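Local coordinates for DltD domain-containing protein (Beauveria bassiana, PDB 7D78), which probably acts as an alpha/beta-hydrolase thioesterase that cyclises a polyketide chain into a medium-ring lactone, at residues 97-102 with 229-234; 160-165 with 202-207; 177-182 with 235-240; 192-197 with 213-218. All coordinates share one frame; numbering follows the deposited sequence. Where two conformers were deposited one is given.

Contact 1: residues 97-102 with 229-234; sequences PKNLID and NFRNKI
Asn99 carries most of this contact, and its side chain can be followed outward from the backbone. Asn99 CB lies against the carbonyl of Lys233, 3.2 Å from Lys233 O. CG stands beside the backbone N of its own residue (chi1 -51°), which directs the amide toward Arg231. At the tip, Asn99 OD1 receives Arg231 NE at 2.7 Å through a lone pair in the amide plane. The oxygen also sits at the edge of the guanidinium, close to its plane, although the two flat groups are turned 71° apart. A second, weak bond reaches the same oxygen from Arg231 NH2. On the other branch, ND2 donates to a water that in turn donates to Asn229 O; the water rests over the centre of one guanidinium face, 3.3 Å above it. Asn61 bonds to both segments, through its OD1 to Asn99 ND2 and through its ND2 to Lys233 O.

Asn99 occupies the third position of a type II beta turn from Pro97 to Leu100, in the loop that leads from strand 81-86 of the central alpha/beta-hydrolase sheet to helix 103-118. The turn thereby meets the irregular chain that enters the short strand 234-235. Lys98 bends at chi2 (-71°) and lays its aliphatic part over a guanidinium face, with Lys98 CD 3.6 Å from Arg231 NH2. Along the backbone, Ile234 CA makes a CH···O approach of 3.3 Å to Asn99 O. In one of the two conformers of Ile101, its CD1 meets Ile234 CG2, the two side chains crossing at about a right angle.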
loop_
_atom_site.group_PDB
_atom_site.type_symbol
_atom_site.label_atom_id
_atom_site.label_comp_id
_atom_site.label_asym_id
_atom_site.label_seq_id
_atom_site.Cartn_x
_atom_site.Cartn_y
_atom_site.Cartn_z
ATOM N N PRO A 97 0.673 -15.907 -2.499
ATOM C CA PRO A 97 0.606 -16.987 -1.505
ATOM C C PRO A 97 -0.690 -17.010 -0.685
ATOM O O PRO A 97 -1.379 -15.995 -0.564
ATOM C CB PRO A 97 1.820 -16.718 -0.589
ATOM C CG PRO A 97 2.283 -15.372 -0.893
ATOM C CD PRO A 97 1.827 -15.014 -2.286
ATOM N N LYS A 98 -1.015 -18.188 -0.159
ATOM C CA LYS A 98 -2.267 -18.386 0.555
ATOM C C LYS A 98 -2.266 -17.614 1.870
ATOM O O LYS A 98 -1.240 -17.519 2.546
ATOM C CB LYS A 98 -2.489 -19.880 0.805
ATOM C CG LYS A 98 -2.605 -20.692 -0.492
ATOM C CD LYS A 98 -3.913 -20.395 -1.172
ATOM C CE LYS A 98 -3.875 -20.763 -2.661
ATOM N NZ LYS A 98 -5.164 -20.381 -3.302
ATOM N N ASN A 99 -3.424 -17.045 2.211
ATOM C CA ASN A 99 -3.620 -16.299 3.458
ATOM C C ASN A 99 -2.559 -15.225 3.650
ATOM O O ASN A 99 -2.057 -15.010 4.758
ATOM C CB ASN A 99 -3.665 -17.242 4.660
ATOM C CG ASN A 99 -4.639 -18.370 4.447
ATOM O OD1 ASN A 99 -4.274 -19.424 3.920
ATOM N ND2 ASN A 99 -5.908 -18.139 4.805
ATOM N N LEU A 100 -2.226 -14.537 2.562
ATOM C CA LEU A 100 -1.425 -13.319 2.616
ATOM C C LEU A 100 -2.417 -12.162 2.557
ATOM O O LEU A 100 -2.960 -11.851 1.496
ATOM C CB LEU A 100 -0.408 -13.278 1.478
ATOM C CG LEU A 100 0.407 -11.983 1.263
ATOM C CD1 LEU A 100 0.727 -11.272 2.551
ATOM C CD2 LEU A 100 1.704 -12.284 0.522
ATOM N N ILE A 101 -2.653 -11.512 3.686
ATOM C CA ILE A 101 -3.729 -10.531 3.782
ATOM C C ILE A 101 -3.162 -9.148 3.477
ATOM O O ILE A 101 -2.460 -8.553 4.298
ATOM C CB ILE A 101 -4.407 -10.585 5.152
ATOM C CG1 ILE A 101 -5.212 -11.882 5.264
ATOM C CG2 ILE A 101 -5.319 -9.388 5.350
ATOM C CD1 ILE A 101 -5.452 -12.324 6.668
ATOM N N ASP A 102 -3.462 -8.644 2.277
ATOM C CA ASP A 102 -3.017 -7.337 1.809
ATOM C C ASP A 102 -4.267 -6.474 1.761
ATOM O O ASP A 102 -5.064 -6.592 0.816
ATOM C CB ASP A 102 -2.354 -7.430 0.431
ATOM C CG ASP A 102 -1.783 -6.109 -0.042
ATOM O OD1 ASP A 102 -2.073 -5.063 0.566
ATOM O OD2 ASP A 102 -1.020 -6.125 -1.034
ATOM N N ASN A 229 -12.207 -24.823 3.377
ATOM C CA ASN A 229 -11.002 -24.098 3.002
ATOM C C ASN A 229 -10.634 -23.011 4.011
ATOM O O ASN A 229 -9.717 -22.224 3.751
ATOM C CB ASN A 229 -11.161 -23.518 1.593
ATOM C CG ASN A 229 -11.035 -24.586 0.500
ATOM O OD1 ASN A 229 -10.103 -25.399 0.508
ATOM N ND2 ASN A 229 -11.974 -24.580 -0.448
ATOM N N PHE A 230 -11.302 -22.965 5.164
ATOM C CA PHE A 230 -10.803 -22.153 6.267
ATOM C C PHE A 230 -9.458 -22.698 6.746
ATOM O O PHE A 230 -9.305 -23.903 6.961
ATOM C CB PHE A 230 -11.793 -22.127 7.429
ATOM C CG PHE A 230 -11.224 -21.492 8.676
ATOM C CD1 PHE A 230 -11.017 -20.118 8.734
ATOM C CD2 PHE A 230 -10.866 -22.268 9.771
ATOM C CE1 PHE A 230 -10.464 -19.527 9.862
ATOM C CE2 PHE A 230 -10.318 -21.688 10.905
ATOM C CZ PHE A 230 -10.119 -20.311 10.952
ATOM N N ARG A 231 -8.479 -21.811 6.910
ATOM C CA ARG A 231 -7.134 -22.201 7.321
ATOM C C ARG A 231 -6.699 -21.255 8.431
ATOM O O ARG A 231 -6.673 -20.038 8.230
ATOM C CB ARG A 231 -6.160 -22.159 6.131
ATOM C CG ARG A 231 -6.605 -23.032 4.942
ATOM C CD ARG A 231 -5.616 -23.003 3.773
ATOM N NE ARG A 231 -5.582 -21.692 3.118
ATOM C CZ ARG A 231 -6.351 -21.333 2.091
ATOM N NH1 ARG A 231 -7.235 -22.187 1.575
ATOM N NH2 ARG A 231 -6.246 -20.106 1.582
ATOM N N ASN A 232 -6.382 -21.801 9.605
ATOM C CA ASN A 232 -6.064 -20.959 10.762
ATOM C C ASN A 232 -4.579 -20.581 10.752
ATOM O O ASN A 232 -3.812 -20.849 11.678
ATOM C CB ASN A 232 -6.464 -21.659 12.056
ATOM C CG ASN A 232 -6.292 -20.774 13.276
ATOM O OD1 ASN A 232 -6.300 -19.549 13.178
ATOM N ND2 ASN A 232 -6.140 -21.396 14.440
ATOM N N LYS A 233 -4.178 -19.940 9.656
ATOM C CA LYS A 233 -2.796 -19.524 9.479
ATOM C C LYS A 233 -2.776 -18.339 8.529
ATOM O O LYS A 233 -3.659 -18.209 7.682
ATOM C CB LYS A 233 -1.923 -20.662 8.920
ATOM C CG LYS A 233 -2.405 -21.217 7.566
ATOM C CD LYS A 233 -1.475 -22.320 7.019
ATOM C CE LYS A 233 -1.940 -22.797 5.630
ATOM N NZ LYS A 233 -1.035 -23.830 5.025
ATOM N N ILE A 234 -1.769 -17.466 8.693
ATOM C CA ILE A 234 -1.521 -16.388 7.741
ATOM C C ILE A 234 -0.054 -16.410 7.341
ATOM O O ILE A 234 0.808 -16.909 8.069
ATOM C CB ILE A 234 -1.885 -14.992 8.304
ATOM C CG1 ILE A 234 -1.084 -14.712 9.596
ATOM C CG2 ILE A 234 -3.390 -14.878 8.525
ATOM C CD1 ILE A 234 -1.135 -13.259 10.067
HETATM O O HOH W 1 -8.464 -19.910 4.293
#

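Contact 2: residues 160-165 with 202-207; sequences LSFYQA and IGMAGS
Ile202 holds CG1 between its backbone N and carbonyl carbon (chi1 67°), which leaves CG2 anti to that carbon and against CE2 and CZ of Tyr163, while Gln164, extended beyond CG (chi2 172°), carries its amide along Gly203 to Ser207. Ile202 CB lies over one face of the Tyr163 ring in a CH-pi contact, 3.9 Å from the centroid and offset toward the rim. Ile202 CG2 comes to 3.4 Å from Tyr163 CE2. The phenol OH is anchored by a hydrogen bond to the carbonyl of Tyr239 in helix 238-244. Gln164 N donates to Ile202 O at 2.9 Å. Gln164 NE2 donates at 3.0 Å to O of Ser207, the last residue of a type I' turn from Met204, with the acceptor in the amide plane. Met204 CE lies 4.2 Å from Phe162 CD1, at the ring edge, and its side chain is near, without touching, a possible nucleophile elbow and Ser-His-Asp triad. A water links Ser161 O with Ala205 N. The loop after strand 150-156 is thus joined to the loop before helix 210-220 without regular strand pairing: directional bonds from Gln164 fix their relative position, while the Tyr163 ring face, Phe162, Ile202 and Met204 supply the apolar part.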
loop_
_atom_site.group_PDB
_atom_site.type_symbol
_atom_site.label_atom_id
_atom_site.label_comp_id
_atom_site.label_asym_id
_atom_site.label_seq_id
_atom_site.Cartn_x
_atom_site.Cartn_y
_atom_site.Cartn_z
ATOM N N LEU A 160 -8.388 -0.230 13.177
ATOM C CA LEU A 160 -7.712 0.893 12.551
ATOM C C LEU A 160 -6.231 1.012 12.879
ATOM O O LEU A 160 -5.567 1.918 12.351
ATOM C CB LEU A 160 -8.422 2.200 12.927
ATOM C CG LEU A 160 -9.892 2.254 12.512
ATOM C CD1 LEU A 160 -10.606 3.364 13.281
ATOM C CD2 LEU A 160 -10.003 2.485 11.012
ATOM N N SER A 161 -5.688 0.138 13.720
ATOM C CA SER A 161 -4.260 0.115 14.006
ATOM C C SER A 161 -3.865 -1.331 14.283
ATOM O O SER A 161 -4.719 -2.173 14.581
ATOM C CB SER A 161 -3.897 1.012 15.198
ATOM O OG SER A 161 -4.581 0.582 16.365
ATOM N N PHE A 162 -2.560 -1.611 14.183
ATOM C CA PHE A 162 -2.107 -3.004 14.174
ATOM C C PHE A 162 -0.824 -3.255 14.959
ATOM O O PHE A 162 -0.696 -4.299 15.604
ATOM C CB PHE A 162 -1.948 -3.465 12.723
ATOM C CG PHE A 162 -3.219 -3.336 11.941
ATOM C CD1 PHE A 162 -4.201 -4.320 12.035
ATOM C CD2 PHE A 162 -3.480 -2.190 11.205
ATOM C CE1 PHE A 162 -5.406 -4.192 11.364
ATOM C CE2 PHE A 162 -4.680 -2.049 10.527
ATOM C CZ PHE A 162 -5.641 -3.055 10.603
ATOM N N TYR A 163 0.124 -2.325 14.905
ATOM C CA TYR A 163 1.422 -2.502 15.541
ATOM C C TYR A 163 1.422 -1.913 16.947
ATOM O O TYR A 163 0.960 -0.790 17.155
ATOM C CB TYR A 163 2.513 -1.828 14.707
ATOM C CG TYR A 163 3.075 -2.695 13.607
ATOM C CD1 TYR A 163 2.407 -2.844 12.393
ATOM C CD2 TYR A 163 4.287 -3.363 13.781
ATOM C CE1 TYR A 163 2.931 -3.643 11.382
ATOM C CE2 TYR A 163 4.822 -4.148 12.780
ATOM C CZ TYR A 163 4.142 -4.287 11.580
ATOM O OH TYR A 163 4.684 -5.082 10.601
ATOM N N GLN A 164 1.952 -2.669 17.903
ATOM C CA GLN A 164 2.397 -2.108 19.171
ATOM C C GLN A 164 3.829 -1.633 18.979
ATOM O O GLN A 164 4.669 -2.387 18.479
ATOM C CB GLN A 164 2.319 -3.149 20.295
ATOM C CG GLN A 164 0.881 -3.546 20.661
ATOM C CD GLN A 164 0.818 -4.718 21.633
ATOM O OE1 GLN A 164 1.795 -5.042 22.296
ATOM N NE2 GLN A 164 -0.337 -5.360 21.709
ATOM N N ALA A 165 4.107 -0.387 19.371
ATOM C CA ALA A 165 5.390 0.217 19.014
ATOM C C ALA A 165 6.574 -0.585 19.541
ATOM O O ALA A 165 7.615 -0.665 18.879
ATOM C CB ALA A 165 5.456 1.660 19.525
ATOM N N ILE A 202 3.243 -8.701 15.898
ATOM C CA ILE A 202 3.156 -7.239 15.838
ATOM C C ILE A 202 2.273 -6.662 16.936
ATOM O O ILE A 202 2.234 -5.431 17.102
ATOM C CB ILE A 202 2.672 -6.744 14.455
ATOM C CG1 ILE A 202 1.223 -7.141 14.198
ATOM C CG2 ILE A 202 3.574 -7.280 13.332
ATOM C CD1 ILE A 202 0.645 -6.524 12.897
ATOM N N GLY A 203 1.571 -7.503 17.690
ATOM C CA GLY A 203 0.710 -7.019 18.756
ATOM C C GLY A 203 -0.658 -6.535 18.320
ATOM O O GLY A 203 -1.217 -5.635 18.956
ATOM N N MET A 204 -1.237 -7.118 17.270
ATOM C CA MET A 204 -2.485 -6.588 16.733
ATOM C C MET A 204 -3.691 -7.222 17.414
ATOM O O MET A 204 -3.622 -8.343 17.927
ATOM C CB MET A 204 -2.573 -6.820 15.218
ATOM C CG MET A 204 -2.573 -8.287 14.797
ATOM S SD MET A 204 -2.934 -8.553 13.024
ATOM C CE MET A 204 -4.714 -8.352 13.029
ATOM N N ALA A 205 -4.798 -6.475 17.415
ATOM C CA ALA A 205 -6.138 -7.017 17.678
ATOM C C ALA A 205 -6.238 -7.679 19.051
ATOM O O ALA A 205 -6.810 -8.763 19.197
ATOM C CB ALA A 205 -6.568 -7.991 16.581
ATOM N N GLY A 206 -5.690 -7.023 20.068
ATOM C CA GLY A 206 -5.812 -7.501 21.429
ATOM C C GLY A 206 -4.681 -8.375 21.906
ATOM O O GLY A 206 -4.777 -8.933 23.006
ATOM N N SER A 207 -3.609 -8.499 21.119
ATOM C CA SER A 207 -2.480 -9.351 21.473
ATOM C C SER A 207 -1.897 -8.946 22.819
ATOM O O SER A 207 -1.569 -7.779 23.046
ATOM C CB SER A 207 -1.409 -9.266 20.382
ATOM O OG SER A 207 -0.204 -9.901 20.765
HETATM O O HOH W 2 -4.451 -3.721 16.850
#

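Contact 3: residues 177-182 with 235-240; sequences RDRQSQ and ALQTYQ
Asp178 reaches from helix 168-183 to Gln237, which lies in the type I turn from Ala235 to Thr238 next to helix 238-244, and makes the main polar contact with it. CG lies opposite the backbone N (chi1 175°), pointing the carboxylate across the gap, and Asp178 CB rests 3.9 Å from Leu236 CD2. Asp178 OD2 accepts Gln237 NE2 at 2.7 Å through the anti lone pair; the N-H···O angle is 173°, and the carboxylate and amide planes are nearly coplanar. The other oxygen, OD1, accepts the backbone N of Phe189. A water donates to OD2 and accepts from Gln237 N, adding a second link across the contact.

One residue on, Arg179 crosses Gln237 at about a right angle. A water at the edge of its guanidinium takes a hydrogen bond from NH1, donates to Gln237 OE1 at 2.8 Å and accepts from Gln240 NE2. The stronger partners of this arginine are Asp112 and Glu108 of the second subunit, to which it forms salt bridges, placing this contact at the dimer interface.

A helical turn beyond Asp178, Gln182 extends back to it, and Gln182 NE2 bonds Asp178 OD2 at 3.0 Å from above the carboxylate plane. Two amide donors and a water therefore converge on one buried oxygen. Such a network would be expected to stabilise the carboxylate in its charged form, while Gln237 connects it to the water that ties Arg179 and Gln240 together.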
loop_
_atom_site.group_PDB
_atom_site.type_symbol
_atom_site.label_atom_id
_atom_site.label_comp_id
_atom_site.label_asym_id
_atom_site.label_seq_id
_atom_site.Cartn_x
_atom_site.Cartn_y
_atom_site.Cartn_z
ATOM N N ARG A 177 13.995 -11.366 7.537
ATOM C CA ARG A 177 14.544 -12.720 7.547
ATOM C C ARG A 177 13.672 -13.692 6.752
ATOM O O ARG A 177 14.195 -14.575 6.057
ATOM C CB ARG A 177 14.746 -13.172 8.993
ATOM C CG ARG A 177 15.891 -12.396 9.607
ATOM C CD ARG A 177 16.011 -12.544 11.100
ATOM N NE ARG A 177 17.283 -11.987 11.554
ATOM C CZ ARG A 177 17.618 -11.847 12.828
ATOM N NH1 ARG A 177 16.763 -12.204 13.781
ATOM N NH2 ARG A 177 18.808 -11.343 13.147
ATOM N N ASP A 178 12.347 -13.523 6.798
ATOM C CA ASP A 178 11.488 -14.351 5.956
ATOM C C ASP A 178 11.737 -14.091 4.471
ATOM O O ASP A 178 11.717 -15.029 3.659
ATOM C CB ASP A 178 10.014 -14.123 6.292
ATOM C CG ASP A 178 9.087 -14.873 5.343
ATOM O OD1 ASP A 178 9.177 -16.120 5.279
ATOM O OD2 ASP A 178 8.269 -14.227 4.655
ATOM N N ARG A 179 11.975 -12.829 4.085
ATOM C CA ARG A 179 12.339 -12.564 2.689
ATOM C C ARG A 179 13.622 -13.295 2.311
ATOM O O ARG A 179 13.713 -13.911 1.241
ATOM C CB ARG A 179 12.513 -11.063 2.432
ATOM C CG ARG A 179 11.317 -10.181 2.741
ATOM C CD ARG A 179 11.561 -8.779 2.178
ATOM N NE ARG A 179 11.351 -8.770 0.733
ATOM C CZ ARG A 179 10.204 -8.417 0.155
ATOM N NH1 ARG A 179 9.181 -8.021 0.907
ATOM N NH2 ARG A 179 10.088 -8.451 -1.166
ATOM N N GLN A 180 14.636 -13.218 3.178
ATOM C CA GLN A 180 15.897 -13.901 2.909
ATOM C C GLN A 180 15.681 -15.407 2.767
ATOM O O GLN A 180 16.242 -16.044 1.863
ATOM C CB GLN A 180 16.899 -13.591 4.022
ATOM C CG GLN A 180 17.278 -12.112 4.145
ATOM C CD GLN A 180 18.148 -11.827 5.370
ATOM O OE1 GLN A 180 17.672 -11.901 6.508
ATOM N NE2 GLN A 180 19.423 -11.500 5.144
ATOM N N SER A 181 14.861 -15.989 3.642
ATOM C CA SER A 181 14.533 -17.413 3.541
ATOM C C SER A 181 13.821 -17.736 2.229
ATOM O O SER A 181 14.127 -18.744 1.579
ATOM C CB SER A 181 13.676 -17.832 4.748
ATOM O OG SER A 181 13.069 -19.096 4.556
ATOM N N GLN A 182 12.871 -16.888 1.815
ATOM C CA GLN A 182 12.177 -17.120 0.550
ATOM C C GLN A 182 13.140 -17.054 -0.631
ATOM O O GLN A 182 13.063 -17.879 -1.546
ATOM C CB GLN A 182 11.045 -16.103 0.371
ATOM C CG GLN A 182 9.843 -16.347 1.277
ATOM C CD GLN A 182 8.638 -15.562 0.830
ATOM O OE1 GLN A 182 8.315 -15.531 -0.360
ATOM N NE2 GLN A 182 7.981 -14.893 1.771
ATOM N N ALA A 235 0.226 -15.845 6.170
ATOM C CA ALA A 235 1.606 -15.557 5.804
ATOM C C ALA A 235 2.144 -14.433 6.681
ATOM O O ALA A 235 1.485 -13.401 6.851
ATOM C CB ALA A 235 1.698 -15.156 4.331
ATOM N N LEU A 236 3.345 -14.626 7.236
ATOM C CA LEU A 236 3.987 -13.556 7.997
ATOM C C LEU A 236 4.062 -12.250 7.203
ATOM O O LEU A 236 3.953 -11.160 7.784
ATOM C CB LEU A 236 5.394 -13.990 8.435
ATOM C CG LEU A 236 6.129 -13.048 9.399
ATOM C CD1 LEU A 236 5.703 -13.297 10.876
ATOM C CD2 LEU A 236 7.635 -13.209 9.240
ATOM N N GLN A 237 4.229 -12.334 5.877
ATOM C CA GLN A 237 4.358 -11.117 5.075
ATOM C C GLN A 237 3.119 -10.235 5.143
ATOM O O GLN A 237 3.190 -9.065 4.744
ATOM C CB GLN A 237 4.665 -11.465 3.617
ATOM C CG GLN A 237 6.096 -11.969 3.398
ATOM C CD GLN A 237 7.158 -10.985 3.905
ATOM O OE1 GLN A 237 7.009 -9.770 3.768
ATOM N NE2 GLN A 237 8.236 -11.519 4.487
ATOM N N THR A 238 1.988 -10.773 5.614
ATOM C CA THR A 238 0.819 -9.971 5.972
ATOM C C THR A 238 1.255 -8.762 6.779
ATOM O O THR A 238 0.797 -7.641 6.536
ATOM C CB THR A 238 -0.181 -10.797 6.790
ATOM O OG1 THR A 238 -0.650 -11.899 6.009
ATOM C CG2 THR A 238 -1.372 -9.930 7.264
ATOM N N TYR A 239 2.169 -8.983 7.731
ATOM C CA TYR A 239 2.582 -7.903 8.614
ATOM C C TYR A 239 3.335 -6.812 7.862
ATOM O O TYR A 239 3.335 -5.655 8.294
ATOM C CB TYR A 239 3.428 -8.473 9.747
ATOM C CG TYR A 239 2.674 -9.465 10.611
ATOM C CD1 TYR A 239 1.302 -9.328 10.838
ATOM C CD2 TYR A 239 3.335 -10.536 11.202
ATOM C CE1 TYR A 239 0.609 -10.250 11.643
ATOM C CE2 TYR A 239 2.664 -11.448 11.999
ATOM C CZ TYR A 239 1.313 -11.302 12.225
ATOM O OH TYR A 239 0.675 -12.228 13.028
ATOM N N GLN A 240 4.002 -7.159 6.757
ATOM C CA GLN A 240 4.603 -6.133 5.912
ATOM C C GLN A 240 3.528 -5.254 5.274
ATOM O O GLN A 240 3.651 -4.022 5.246
ATOM C CB GLN A 240 5.477 -6.786 4.840
ATOM C CG GLN A 240 6.095 -5.799 3.844
ATOM C CD GLN A 240 7.076 -4.849 4.505
ATOM O OE1 GLN A 240 6.731 -3.713 4.869
ATOM N NE2 GLN A 240 8.299 -5.310 4.681
HETATM O O HOH W 3 5.550 -14.975 4.948
HETATM O O HOH W 4 9.007 -7.828 4.009
#

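Contact 4: residues 192-197 with 213-218; sequences PPFNSK and IEAYGF
Ile213 opens the helical side of the contact by laying CG1 against the carbonyl of Lys197, 3.7 Å from Lys197 O. Two residues further along helix 210-220, Ala215 puts its methyl over the centre of the Phe194 ring: Ala215 CB is 3.4 Å from the centroid and only 2° off the ring normal. All six ring carbons consequently lie at similar distances from that methyl in a centred CH-pi contact. Phe194 CG stands beside its backbone N (chi1 -54°), which brings the ring against Ala215 of the helix. In Tyr216, CG opposite the backbone N (chi1 165°) lays the ring against Ser196. Ser196 CA sits over the centre of one face, 3.4 Å from the Tyr216 centroid, and Ser196 CB is 3.7 Å from Tyr216 CZ. Phe194 O meets the edge of the same ring at CD1, while Phe194 CB and Tyr216 CB pack at 4.0 Å. No hydrogen bond crosses between the segments; Asn195 OD1 accepts one from Glu199 N. A glycerol about 3 Å from the Phe194 side chain may mark a pocket, and Ala215 lies near a possible Ser-His-Asp triad. The loop follows strand 190-191, with Pro193 against Asn232, and runs alongside helix 210-220, the helix it leads into.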
loop_
_atom_site.group_PDB
_atom_site.type_symbol
_atom_site.label_atom_id
_atom_site.label_comp_id
_atom_site.label_asym_id
_atom_site.label_seq_id
_atom_site.Cartn_x
_atom_site.Cartn_y
_atom_site.Cartn_z
ATOM N N PRO A 192 -0.197 -19.056 12.934
ATOM C CA PRO A 192 -1.547 -18.681 13.352
ATOM C C PRO A 192 -1.597 -17.198 13.663
ATOM O O PRO A 192 -0.659 -16.664 14.272
ATOM C CB PRO A 192 -1.785 -19.519 14.626
ATOM C CG PRO A 192 -0.680 -20.516 14.672
ATOM C CD PRO A 192 0.472 -19.903 13.939
ATOM N N PRO A 193 -2.655 -16.494 13.247
ATOM C CA PRO A 193 -2.754 -15.060 13.572
ATOM C C PRO A 193 -2.791 -14.780 15.066
ATOM O O PRO A 193 -2.513 -13.643 15.476
ATOM C CB PRO A 193 -4.069 -14.621 12.908
ATOM C CG PRO A 193 -4.556 -15.780 12.106
ATOM C CD PRO A 193 -3.813 -17.001 12.489
ATOM N N PHE A 194 -3.168 -15.768 15.883
ATOM C CA PHE A 194 -3.177 -15.646 17.337
ATOM C C PHE A 194 -2.726 -16.976 17.928
ATOM O O PHE A 194 -3.331 -18.014 17.639
ATOM C CB PHE A 194 -4.574 -15.271 17.859
ATOM C CG PHE A 194 -5.156 -14.039 17.210
ATOM C CD1 PHE A 194 -5.916 -14.141 16.063
ATOM C CD2 PHE A 194 -4.939 -12.779 17.755
ATOM C CE1 PHE A 194 -6.448 -13.014 15.455
ATOM C CE2 PHE A 194 -5.469 -11.646 17.150
ATOM C CZ PHE A 194 -6.227 -11.771 15.998
ATOM N N ASN A 195 -1.661 -16.953 18.727
ATOM C CA ASN A 195 -1.212 -18.174 19.385
ATOM C C ASN A 195 -2.007 -18.385 20.673
ATOM O O ASN A 195 -2.862 -17.577 21.047
ATOM C CB ASN A 195 0.303 -18.138 19.632
ATOM C CG ASN A 195 0.733 -17.083 20.652
ATOM O OD1 ASN A 195 -0.040 -16.651 21.502
ATOM N ND2 ASN A 195 1.992 -16.669 20.561
ATOM N N SER A 196 -1.709 -19.485 21.374
ATOM C CA SER A 196 -2.469 -19.845 22.567
ATOM C C SER A 196 -2.371 -18.800 23.671
ATOM O O SER A 196 -3.254 -18.746 24.535
ATOM C CB SER A 196 -1.997 -21.196 23.100
ATOM O OG SER A 196 -0.651 -21.095 23.509
ATOM N N LYS A 197 -1.322 -17.978 23.687
ATOM C CA LYS A 197 -1.327 -16.859 24.617
ATOM C C LYS A 197 -2.133 -15.676 24.089
ATOM O O LYS A 197 -2.168 -14.626 24.741
ATOM C CB LYS A 197 0.103 -16.416 24.939
ATOM C CG LYS A 197 0.927 -17.451 25.704
ATOM C CD LYS A 197 2.333 -16.943 25.989
ATOM C CE LYS A 197 3.183 -16.859 24.720
ATOM N NZ LYS A 197 3.642 -18.199 24.244
ATOM N N ILE A 213 -6.722 -13.536 23.396
ATOM C CA ILE A 213 -7.108 -14.882 23.814
ATOM C C ILE A 213 -8.464 -15.246 23.232
ATOM O O ILE A 213 -8.681 -16.378 22.783
ATOM C CB ILE A 213 -7.104 -14.996 25.352
ATOM C CG1 ILE A 213 -5.685 -14.825 25.891
ATOM C CG2 ILE A 213 -7.671 -16.340 25.781
ATOM C CD1 ILE A 213 -5.623 -14.238 27.289
ATOM N N GLU A 214 -9.398 -14.293 23.217
ATOM C CA GLU A 214 -10.699 -14.570 22.624
ATOM C C GLU A 214 -10.580 -14.821 21.125
ATOM O O GLU A 214 -11.286 -15.674 20.574
ATOM C CB GLU A 214 -11.658 -13.419 22.910
ATOM C CG GLU A 214 -13.047 -13.652 22.376
ATOM C CD GLU A 214 -13.957 -12.461 22.603
ATOM O OE1 GLU A 214 -13.509 -11.475 23.240
ATOM O OE2 GLU A 214 -15.117 -12.522 22.143
ATOM N N ALA A 215 -9.693 -14.088 20.444
ATOM C CA ALA A 215 -9.489 -14.331 19.016
ATOM C C ALA A 215 -8.873 -15.704 18.786
ATOM O O ALA A 215 -9.289 -16.437 17.881
ATOM C CB ALA A 215 -8.602 -13.232 18.417
ATOM N N TYR A 216 -7.876 -16.059 19.598
ATOM C CA TYR A 216 -7.306 -17.399 19.552
ATOM C C TYR A 216 -8.396 -18.468 19.640
ATOM O O TYR A 216 -8.463 -19.375 18.801
ATOM C CB TYR A 216 -6.291 -17.560 20.685
ATOM C CG TYR A 216 -5.917 -19.000 20.954
ATOM C CD1 TYR A 216 -5.134 -19.715 20.046
ATOM C CD2 TYR A 216 -6.352 -19.650 22.105
ATOM C CE1 TYR A 216 -4.794 -21.030 20.277
ATOM C CE2 TYR A 216 -6.012 -20.970 22.347
ATOM C CZ TYR A 216 -5.235 -21.652 21.429
ATOM O OH TYR A 216 -4.889 -22.962 21.658
ATOM N N GLY A 217 -9.271 -18.370 20.646
ATOM C CA GLY A 217 -10.329 -19.360 20.785
ATOM C C GLY A 217 -11.286 -19.358 19.609
ATOM O O GLY A 217 -11.699 -20.414 19.128
ATOM N N PHE A 218 -11.639 -18.169 19.124
ATOM C CA PHE A 218 -12.547 -18.054 17.992
ATOM C C PHE A 218 -11.955 -18.690 16.737
ATOM O O PHE A 218 -12.641 -19.422 16.015
ATOM C CB PHE A 218 -12.854 -16.578 17.765
ATOM C CG PHE A 218 -13.759 -16.309 16.614
ATOM C CD1 PHE A 218 -15.111 -16.603 16.692
ATOM C CD2 PHE A 218 -13.268 -15.712 15.470
ATOM C CE1 PHE A 218 -15.957 -16.331 15.639
ATOM C CE2 PHE A 218 -14.106 -15.420 14.424
ATOM C CZ PHE A 218 -15.459 -15.742 14.501
#

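Overall arrangement
Contacts 2 and 3 are the more buried pair, whereas contacts 1 and 4 are only partly buried and have exposed residues at their margins. Contacts 1 and 3 are consecutive along the chain at 234-235 and join directly, through Asn99 O with Ala235 N and Ile101 N with Thr238 OG1. Tyr239 of contact 3 packs on Ile202 of contact 2, and Phe194 of contact 4 touches Met204 and Ala205. Chemistry differs accordingly: contacts 1 and 3 rest on amide, guanidinium or carboxylate groups with waters, contact 2 mixes backbone and glutamine-amide bonds with apolar packing, and contact 4 is built on CH-pi contacts. Contact 3 alone also meets the second subunit.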